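Local coordinates for protein probable amino acid aminotransferase (Mycobacterium tuberculosis, PDB 6Q1Q) that is probably an amino acid aminotransferase of the class IV family, with two sheet-containing parts in each subunit of a dimer, at residues B[135-140]-B[175-180]; B[191-196]-B[203-208]. All coordinates share one frame; numbering follows the deposited sequence.

Interaction 1: B[135-140]-B[175-180]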
loop_
_atom_site.group_PDB
_atom_site.type_symbol
_atom_site.label_atom_id
_atom_site.label_comp_id
_atom_site.label_asym_id
_atom_site.label_seq_id
_atom_site.Cartn_x
_atom_site.Cartn_y
_atom_site.Cartn_z
ATOM N N LEU B 135 -3.472 -14.259 5.360
ATOM C CA LEU B 135 -4.765 -13.880 5.898
ATOM C C LEU B 135 -5.679 -15.093 5.943
ATOM O O LEU B 135 -5.645 -15.932 5.038
ATOM C CB LEU B 135 -5.442 -12.785 5.059
ATOM C CG LEU B 135 -5.061 -11.309 5.213
ATOM C CD1 LEU B 135 -3.586 -11.053 4.928
ATOM C CD2 LEU B 135 -5.940 -10.454 4.305
ATOM N N PRO B 136 -6.489 -15.219 6.986
ATOM C CA PRO B 136 -7.490 -16.285 7.024
ATOM C C PRO B 136 -8.697 -15.938 6.166
ATOM O O PRO B 136 -8.943 -14.781 5.821
ATOM C CB PRO B 136 -7.864 -16.367 8.507
ATOM C CG PRO B 136 -7.595 -14.994 9.036
ATOM C CD PRO B 136 -6.521 -14.368 8.188
ATOM N N ALA B 137 -9.452 -16.981 5.817
ATOM C CA ALA B 137 -10.604 -16.811 4.940
ATOM C C ALA B 137 -11.697 -15.952 5.568
ATOM O O ALA B 137 -12.489 -15.348 4.837
ATOM C CB ALA B 137 -11.169 -18.175 4.547
ATOM N N ASP B 138 -11.764 -15.886 6.897
ATOM C CA ASP B 138 -12.716 -15.020 7.586
ATOM C C ASP B 138 -12.235 -13.578 7.722
ATOM O O ASP B 138 -12.934 -12.770 8.345
ATOM C CB ASP B 138 -13.024 -15.585 8.980
ATOM C CG ASP B 138 -11.797 -15.631 9.887
ATOM O OD1 ASP B 138 -10.699 -15.225 9.452
ATOM O OD2 ASP B 138 -11.933 -16.070 11.049
ATOM N N GLY B 139 -11.071 -13.240 7.161
ATOM C CA GLY B 139 -10.479 -11.932 7.410
ATOM C C GLY B 139 -11.313 -10.764 6.914
ATOM O O GLY B 139 -11.340 -9.702 7.541
ATOM N N GLY B 140 -11.987 -10.935 5.775
ATOM C CA GLY B 140 -12.740 -9.829 5.201
ATOM C C GLY B 140 -13.831 -9.299 6.114
ATOM O O GLY B 140 -14.000 -8.086 6.255
ATOM N N PHE B 175 -2.748 -16.280 -4.606
ATOM C CA PHE B 175 -2.667 -16.201 -3.154
ATOM C C PHE B 175 -3.516 -17.285 -2.501
ATOM O O PHE B 175 -4.646 -17.551 -2.922
ATOM C CB PHE B 175 -3.125 -14.825 -2.667
ATOM C CG PHE B 175 -2.060 -13.768 -2.747
ATOM C CD1 PHE B 175 -0.826 -13.959 -2.146
ATOM C CD2 PHE B 175 -2.297 -12.578 -3.417
ATOM C CE1 PHE B 175 0.154 -12.985 -2.215
ATOM C CE2 PHE B 175 -1.320 -11.599 -3.490
ATOM C CZ PHE B 175 -0.093 -11.805 -2.887
ATOM N N VAL B 176 -2.968 -17.904 -1.458
ATOM C CA VAL B 176 -3.676 -18.898 -0.662
ATOM C C VAL B 176 -3.752 -18.400 0.775
ATOM O O VAL B 176 -2.780 -17.849 1.304
ATOM C CB VAL B 176 -2.987 -20.277 -0.731
ATOM C CG1 VAL B 176 -3.733 -21.298 0.120
ATOM C CG2 VAL B 176 -2.887 -20.745 -2.173
ATOM N N SER B 177 -4.915 -18.584 1.397
ATOM C CA SER B 177 -5.125 -18.161 2.771
ATOM C C SER B 177 -4.373 -19.076 3.740
ATOM O O SER B 177 -3.882 -20.148 3.376
ATOM C CB SER B 177 -6.618 -18.147 3.099
ATOM O OG SER B 177 -7.148 -19.461 3.145
ATOM N N THR B 178 -4.283 -18.630 4.997
ATOM C CA THR B 178 -3.572 -19.413 6.004
ATOM C C THR B 178 -4.237 -20.761 6.249
ATOM O O THR B 178 -3.556 -21.733 6.594
ATOM C CB THR B 178 -3.478 -18.637 7.317
ATOM O OG1 THR B 178 -4.756 -18.068 7.629
ATOM C CG2 THR B 178 -2.447 -17.536 7.213
ATOM N N ASP B 179 -5.555 -20.841 6.082
ATOM C CA ASP B 179 -6.277 -22.098 6.222
ATOM C C ASP B 179 -6.402 -22.855 4.905
ATOM O O ASP B 179 -7.187 -23.807 4.820
ATOM C CB ASP B 179 -7.665 -21.840 6.820
ATOM C CG ASP B 179 -8.282 -20.546 6.323
ATOM O OD1 ASP B 179 -7.681 -19.902 5.440
ATOM O OD2 ASP B 179 -9.367 -20.173 6.816
ATOM N N GLY B 180 -5.655 -22.451 3.880
ATOM C CA GLY B 180 -5.552 -23.239 2.668
ATOM C C GLY B 180 -6.648 -23.027 1.651
ATOM O O GLY B 180 -6.927 -23.932 0.858
#
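L135 meets T178 through its backbone: the amide of T178 donates to L135 O (3.0 Å, N-H...O angle 159°). S177 CB packs against the same oxygen at 3.1 Å. L135 turns its CB away from segment 175-180, and its side chain packs on P213 of its own chain and on G134 of the second subunit.

T178 straddles the chain at L135 and P136. With chi1 at 46°, OG1 sits between its own N and carbonyl carbon and lies 3.3 Å from P136 CA, while CG2 extends to 3.9 Å from L135 N. The proline nitrogen has no hydrogen to offer this hydroxyl, and the two side chains run side by side.

D179 turns its carboxylate to A137. Both oxygens receive weak bonds from A137 N, OD2 at 3.3 Å nearly straight and OD1 more bent, and OD2 rests 3.5 Å from A137 CB, a methyl small enough to fit beside it.

Two type I turns, P136 to G139 and S177 to G180, face each other, G180 tolerating its positive phi. The first follows strand 126-132 and leads into helix 139-142; the second follows strand 172-176, the parallel neighbour of 126-132, and R240 holds D179 O.

Interaction 2: B[191-196]-B[203-208]; sequences VIATDG and PCLLTP
I192 and T194 pair with L206 and C204 through four backbone hydrogen bonds, two for each hydrogen-bonded pair of this antiparallel hairpin. I192 N reaches L206 O and T194 N reaches C204 O, both at 2.8 Å. The return bond from C204 N to T194 O is modelled at 2.5 Å, a doubtful length. Between the two pairs, A193 CA meets C204 O (3.3 Å) and L205 CA meets I192 O in CA-H...O contacts; V191 CA does the same to L206 O beyond them.

Among apolar contacts, I192 CG1 lies obliquely against L206 CB at 3.9 Å on one face, its chi1 of 62° placing it over the partner strand. L206 CD1 continues along this face to T194 CB (4.0 Å). On the other, the small A193 CB receives L205 CD2 at 3.9 Å. Beta-branched V191, I192, T194 and T207 suit such extended backbone.

Among polar groups, C204 SG, set between N and the carbonyl carbon (chi1 77°), lies 3.1 Å from T194 O and near T194 CB. T207 OG1 is hydrogen-bonded to V190 O while touching V191 CG1.

Strand 249-253 flanks 191-195, and 233-236 flanks 203-207. Helix 218-229 packs on L205, V191 and T207; loops meet the I192, L206 and T194 face.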
loop_
_atom_site.group_PDB
_atom_site.type_symbol
_atom_site.label_atom_id
_atom_site.label_comp_id
_atom_site.label_asym_id
_atom_site.label_seq_id
_atom_site.Cartn_x
_atom_site.Cartn_y
_atom_site.Cartn_z
ATOM N N VAL B 191 -10.593 -17.710 -11.613
ATOM C CA VAL B 191 -11.777 -18.466 -12.007
ATOM C C VAL B 191 -11.338 -19.818 -12.558
ATOM O O VAL B 191 -10.336 -19.913 -13.275
ATOM C CB VAL B 191 -12.642 -17.710 -13.039
ATOM C CG1 VAL B 191 -13.202 -16.430 -12.435
ATOM C CG2 VAL B 191 -11.837 -17.406 -14.278
ATOM N N ILE B 192 -12.083 -20.865 -12.209
ATOM C CA ILE B 192 -11.782 -22.224 -12.638
ATOM C C ILE B 192 -13.011 -22.822 -13.312
ATOM O O ILE B 192 -14.149 -22.438 -13.024
ATOM C CB ILE B 192 -11.311 -23.124 -11.475
ATOM C CG1 ILE B 192 -12.408 -23.258 -10.417
ATOM C CG2 ILE B 192 -10.017 -22.586 -10.874
ATOM C CD1 ILE B 192 -12.266 -24.494 -9.552
ATOM N N ALA B 193 -12.772 -23.761 -14.226
ATOM C CA ALA B 193 -13.840 -24.535 -14.849
ATOM C C ALA B 193 -13.867 -25.945 -14.267
ATOM O O ALA B 193 -12.833 -26.618 -14.208
ATOM C CB ALA B 193 -13.654 -24.594 -16.366
ATOM N N THR B 194 -15.052 -26.382 -13.843
ATOM C CA THR B 194 -15.229 -27.665 -13.176
ATOM C C THR B 194 -16.586 -28.235 -13.578
ATOM O O THR B 194 -17.460 -27.510 -14.058
ATOM C CB THR B 194 -15.094 -27.489 -11.649
ATOM O OG1 THR B 194 -13.749 -27.108 -11.339
ATOM C CG2 THR B 194 -15.412 -28.768 -10.881
ATOM N N ASP B 195 -16.740 -29.551 -13.435
ATOM C CA ASP B 195 -18.023 -30.202 -13.661
ATOM C C ASP B 195 -18.859 -30.173 -12.382
ATOM O O ASP B 195 -18.337 -30.054 -11.271
ATOM C CB ASP B 195 -17.844 -31.650 -14.116
ATOM C CG ASP B 195 -17.131 -32.501 -13.085
ATOM O OD1 ASP B 195 -16.275 -31.964 -12.353
ATOM O OD2 ASP B 195 -17.445 -33.707 -12.997
ATOM N N GLY B 196 -20.173 -30.285 -12.554
ATOM C CA GLY B 196 -21.092 -30.264 -11.428
ATOM C C GLY B 196 -20.903 -31.423 -10.467
ATOM O O GLY B 196 -21.619 -32.424 -10.533
ATOM N N PRO B 203 -20.324 -28.277 -17.336
ATOM C CA PRO B 203 -19.183 -27.376 -17.129
ATOM C C PRO B 203 -19.635 -26.144 -16.369
ATOM O O PRO B 203 -20.586 -25.464 -16.764
ATOM C CB PRO B 203 -18.729 -27.023 -18.553
ATOM C CG PRO B 203 -19.533 -27.887 -19.465
ATOM C CD PRO B 203 -20.790 -28.192 -18.731
ATOM N N CYS B 204 -18.959 -25.866 -15.266
ATOM C CA CYS B 204 -19.361 -24.776 -14.399
ATOM C C CYS B 204 -18.164 -23.889 -14.097
ATOM O O CYS B 204 -17.047 -24.376 -13.908
ATOM C CB CYS B 204 -20.001 -25.313 -13.100
ATOM S SG CYS B 204 -18.879 -25.966 -11.838
ATOM N N LEU B 205 -18.411 -22.586 -14.042
ATOM C CA LEU B 205 -17.372 -21.603 -13.783
ATOM C C LEU B 205 -17.460 -21.157 -12.333
ATOM O O LEU B 205 -18.553 -20.915 -11.814
ATOM C CB LEU B 205 -17.514 -20.403 -14.719
ATOM C CG LEU B 205 -17.216 -20.704 -16.186
ATOM C CD1 LEU B 205 -17.276 -19.445 -17.036
ATOM C CD2 LEU B 205 -15.854 -21.361 -16.307
ATOM N N LEU B 206 -16.307 -21.040 -11.685
ATOM C CA LEU B 206 -16.258 -20.867 -10.243
ATOM C C LEU B 206 -15.163 -19.885 -9.874
ATOM O O LEU B 206 -14.105 -19.854 -10.507
ATOM C CB LEU B 206 -16.028 -22.204 -9.537
ATOM C CG LEU B 206 -17.199 -23.176 -9.651
ATOM C CD1 LEU B 206 -16.715 -24.599 -9.469
ATOM C CD2 LEU B 206 -18.279 -22.818 -8.643
ATOM N N THR B 207 -15.430 -19.088 -8.846
ATOM C CA THR B 207 -14.540 -18.052 -8.358
ATOM C C THR B 207 -14.608 -18.076 -6.838
ATOM O O THR B 207 -15.623 -18.496 -6.271
ATOM C CB THR B 207 -14.940 -16.671 -8.908
ATOM O OG1 THR B 207 -13.898 -15.719 -8.662
ATOM C CG2 THR B 207 -16.225 -16.191 -8.272
ATOM N N PRO B 208 -13.538 -17.674 -6.158
ATOM C CA PRO B 208 -13.505 -17.779 -4.697
ATOM C C PRO B 208 -14.629 -16.995 -4.048
ATOM O O PRO B 208 -15.158 -16.042 -4.647
ATOM C CB PRO B 208 -12.131 -17.192 -4.338
ATOM C CG PRO B 208 -11.296 -17.499 -5.520
ATOM C CD PRO B 208 -12.211 -17.330 -6.702
#

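From the N terminus, strand 126-132 runs into segment 135-140, and the chain then passes through helices 139-142 and 156-167 before strand 172-176 returns parallel to it; interaction 1 closes this 34-residue excursion where the two strands end, completing a beta-alpha-beta crossover. Interaction 2 opens only after it, as strand 189-195 folds back on 203-207 across a short connection, part of which is not modelled. The two are therefore in series, neither nested nor crossed. Interactions 1 and 2 reach the same mixed sheet at separate places, with centres about 20 Å apart and nearest atoms about 7 Å apart. Strands 249-253 and 259-265 bridge the hairpin to strand 126-132.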